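Alpha-2,3-sialyltransferase (Campylobacter jejuni, PDB 2P2V) probably transfers sialic acid from its cytidine monophosphate donor to sugar acceptors in an alpha-2,3 linkage, this chain being the part that holds the donor pocket. Local coordinates at residues A[22-27]-A[164-169]. Numbering follows the deposited sequence.
Sequences IIIAGN and KTIYLC. With CSF (cytidine-5'-monophosphate-3-fluoro-N-acetyl-neuraminic acid), chain O.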
loop_
_atom_site.group_PDB
_atom_site.type_symbol
_atom_site.label_atom_id
_atom_site.label_comp_id
_atom_site.label_asym_id
_atom_site.label_seq_id
_atom_site.Cartn_x
_atom_site.Cartn_y
_atom_site.Cartn_z
ATOM N N ILE A 22 33.834 -13.293 0.086
ATOM C CA ILE A 22 33.601 -11.847 0.195
ATOM C C ILE A 22 34.612 -11.281 1.168
ATOM O O ILE A 22 34.861 -11.867 2.213
ATOM C CB ILE A 22 32.091 -11.581 0.576
ATOM C CG1 ILE A 22 31.776 -10.055 0.580
ATOM C CG2 ILE A 22 31.723 -12.171 1.923
ATOM C CD1 ILE A 22 31.832 -9.430 -0.781
ATOM N N ILE A 23 35.212 -10.140 0.822
ATOM C CA ILE A 23 36.057 -9.411 1.731
ATOM C C ILE A 23 35.191 -8.243 2.165
ATOM O O ILE A 23 34.602 -7.574 1.302
ATOM C CB ILE A 23 37.313 -8.846 1.028
ATOM C CG1 ILE A 23 38.004 -9.922 0.159
ATOM C CG2 ILE A 23 38.244 -8.171 2.026
ATOM C CD1 ILE A 23 38.245 -11.260 0.885
ATOM N N ILE A 24 35.155 -8.028 3.476
ATOM C CA ILE A 24 34.337 -7.044 4.124
ATOM C C ILE A 24 35.265 -6.172 4.940
ATOM O O ILE A 24 35.917 -6.643 5.883
ATOM C CB ILE A 24 33.233 -7.707 4.980
ATOM C CG1 ILE A 24 32.279 -8.523 4.076
ATOM C CG2 ILE A 24 32.506 -6.621 5.810
ATOM C CD1 ILE A 24 31.153 -9.253 4.801
ATOM N N ALA A 25 35.360 -4.897 4.558
ATOM C CA ALA A 25 36.288 -3.993 5.209
ATOM C C ALA A 25 35.625 -2.889 5.991
ATOM O O ALA A 25 34.778 -2.139 5.457
ATOM C CB ALA A 25 37.250 -3.439 4.216
ATOM N N GLY A 26 35.989 -2.803 7.266
ATOM C CA GLY A 26 35.702 -1.617 8.077
ATOM C C GLY A 26 36.738 -0.568 7.723
ATOM O O GLY A 26 37.572 -0.745 6.820
ATOM N N ASN A 27 36.700 0.543 8.450
ATOM C CA ASN A 27 37.640 1.606 8.183
ATOM C C ASN A 27 38.580 1.855 9.369
ATOM O O ASN A 27 39.090 2.947 9.509
ATOM C CB ASN A 27 36.892 2.895 7.787
ATOM C CG ASN A 27 36.036 2.708 6.538
ATOM O OD1 ASN A 27 36.488 2.170 5.517
ATOM N ND2 ASN A 27 34.788 3.123 6.631
ATOM N N LYS A 164 29.568 -17.365 1.236
ATOM C CA LYS A 164 29.818 -18.483 2.172
ATOM C C LYS A 164 31.064 -18.344 3.017
ATOM O O LYS A 164 31.139 -18.921 4.116
ATOM C CB LYS A 164 29.795 -19.813 1.413
ATOM C CG LYS A 164 28.447 -20.163 0.821
ATOM C CD LYS A 164 27.327 -20.139 1.869
ATOM C CE LYS A 164 26.012 -20.563 1.258
ATOM N NZ LYS A 164 24.867 -20.188 2.161
ATOM N N THR A 165 32.040 -17.570 2.527
ATOM C CA THR A 165 33.238 -17.300 3.284
ATOM C C THR A 165 33.567 -15.816 3.363
ATOM O O THR A 165 33.865 -15.196 2.352
ATOM C CB THR A 165 34.481 -18.041 2.715
ATOM O OG1 THR A 165 34.131 -19.406 2.451
ATOM C CG2 THR A 165 35.571 -18.011 3.754
ATOM N N ILE A 166 33.599 -15.294 4.578
ATOM C CA ILE A 166 33.877 -13.863 4.816
ATOM C C ILE A 166 35.295 -13.640 5.342
ATOM O O ILE A 166 35.689 -14.295 6.296
ATOM C CB ILE A 166 32.873 -13.320 5.869
ATOM C CG1 ILE A 166 31.452 -13.467 5.361
ATOM C CG2 ILE A 166 33.238 -11.906 6.291
ATOM C CD1 ILE A 166 30.441 -13.417 6.435
ATOM N N TYR A 167 36.037 -12.688 4.763
ATOM C CA TYR A 167 37.322 -12.294 5.285
ATOM C C TYR A 167 37.235 -10.888 5.734
ATOM O O TYR A 167 36.921 -10.002 4.915
ATOM C CB TYR A 167 38.369 -12.341 4.202
ATOM C CG TYR A 167 38.494 -13.723 3.624
ATOM C CD1 TYR A 167 39.515 -14.590 4.050
ATOM C CD2 TYR A 167 37.588 -14.170 2.697
ATOM C CE1 TYR A 167 39.602 -15.889 3.523
ATOM C CE2 TYR A 167 37.677 -15.461 2.137
ATOM C CZ TYR A 167 38.703 -16.296 2.566
ATOM O OH TYR A 167 38.771 -17.579 2.020
ATOM N N LEU A 168 37.527 -10.673 7.004
ATOM C CA LEU A 168 37.348 -9.354 7.589
ATOM C C LEU A 168 38.597 -8.574 7.769
ATOM O O LEU A 168 39.636 -9.124 8.143
ATOM C CB LEU A 168 36.696 -9.483 8.957
ATOM C CG LEU A 168 35.346 -10.183 8.978
ATOM C CD1 LEU A 168 35.028 -10.484 10.448
ATOM C CD2 LEU A 168 34.242 -9.355 8.318
ATOM N N CYS A 169 38.497 -7.262 7.575
ATOM C CA CYS A 169 39.605 -6.395 7.830
ATOM C C CYS A 169 39.072 -5.018 8.172
ATOM O O CYS A 169 37.889 -4.724 7.926
ATOM C CB CYS A 169 40.578 -6.317 6.642
ATOM S SG CYS A 169 39.866 -5.712 5.086
HETATM C C5A CSF O . 29.651 6.063 13.576
HETATM C C4A CSF O . 30.270 4.835 14.233
HETATM C C2A CSF O . 29.909 3.482 12.086
HETATM O O6A CSF O . 29.453 4.727 11.513
HETATM C C6A CSF O . 29.929 5.983 12.063
HETATM C C3A CSF O . 29.747 3.534 13.604
HETATM O O4A CSF O . 29.905 4.814 15.606
HETATM N N5A CSF O . 30.338 7.238 14.153
HETATM C C7A CSF O . 29.235 7.099 11.292
HETATM C C8A CSF O . 29.500 6.970 9.796
HETATM C C9A CSF O . 28.724 8.024 8.981
HETATM O O9A CSF O . 29.067 7.974 7.576
HETATM O O8A CSF O . 30.944 7.032 9.574
HETATM O O7A CSF O . 27.830 7.070 11.606
HETATM C C1A CSF O . 29.009 2.345 11.625
HETATM O OBA CSF O . 29.125 1.249 12.242
HETATM O OAA CSF O . 28.216 2.550 10.665
HETATM O O1A CSF O . 31.243 3.060 11.716
HETATM O O2A CSF O . 33.232 4.419 12.278
HETATM N N1 CSF O . 35.654 0.060 12.618
HETATM C C2 CSF O . 36.214 -0.605 13.751
HETATM N N3 CSF O . 37.153 0.015 14.526
HETATM C C4 CSF O . 37.573 1.259 14.204
HETATM C C5 CSF O . 37.039 1.927 13.094
HETATM C C6 CSF O . 36.075 1.302 12.306
HETATM C "C3'" CSF O . 32.420 0.142 11.619
HETATM C "C2'" CSF O . 33.282 -0.814 12.420
HETATM C "C1'" CSF O . 34.655 -0.631 11.773
HETATM O "O4'" CSF O . 34.493 0.047 10.508
HETATM C "C4'" CSF O . 33.109 0.302 10.270
HETATM P PA CSF O . 32.487 3.891 11.076
HETATM O "O5'" CSF O . 33.422 2.720 10.446
HETATM C "C5'" CSF O . 32.901 1.673 9.629
HETATM O "O3'" CSF O . 31.126 -0.410 11.402
HETATM O "O2'" CSF O . 32.812 -2.178 12.245
HETATM N N4 CSF O . 38.519 1.893 14.961
HETATM O O2 CSF O . 35.801 -1.760 14.050
HETATM O O3A CSF O . 32.104 4.765 9.916
HETATM C C10 CSF O . 29.619 8.366 14.298
HETATM O O10 CSF O . 28.431 8.470 13.957
HETATM C C11 CSF O . 30.370 9.533 14.899
HETATM F F3A CSF O . 28.403 3.393 13.869
#
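The Tyr167 ring has the carbonyl oxygen of Ile22 at its edge, in the ring plane, while Ile23 approaches obliquely, with CD1 3.5 Å from Tyr167 CD2. Ile23 CG1 stands beside its own backbone N (chi1 -48°), and the further turn at chi2 brings CD1 toward the ring. On the same sheet face Ala25 CB meets Cys169 SG at 3.6 Å. The reverse face is aliphatic: Ile22 CG2 lies alongside Ile166 CG1, Ile24 CD1 crosses over Ile166 CG2 at 3.7 Å, and Leu168 CD2 flanks Ile24 CB. Helix 150-161 covers this side, Cys155 touching both Ile24 and Leu168.

Between the two layers the backbones run parallel, their axes 4.7 Å apart at closest approach. Ile22 N, Ile24 N and Gly26 N donate to the carbonyls of Thr165, Tyr167 and Cys169, while Tyr167 N and Cys169 N donate to those of Ile22 and Ile24. The straightest bond is Ile24 N to Tyr167 O, with 169° at the hydrogen. Gly26 N to Cys169 O, 2.8 Å, continues the ladder just beyond strand 21-25.

This pairing joins neighbouring strands of the parallel sheet, with 44-48 beyond the first and 224-227 beyond the second. At its C-terminal end, where Rossmann-like folds bind nucleotides, Asn27 N donates to CSF O4' at 3.1 Å. The chemistry thus divides: apolar side chains pack both faces, five backbone bonds pair facing amides and carbonyls while Ile23 and Ala25 bond to strand 44-48, and the last, at Gly26, is consistent with holding Asn27 N at the donor analogue's ribose.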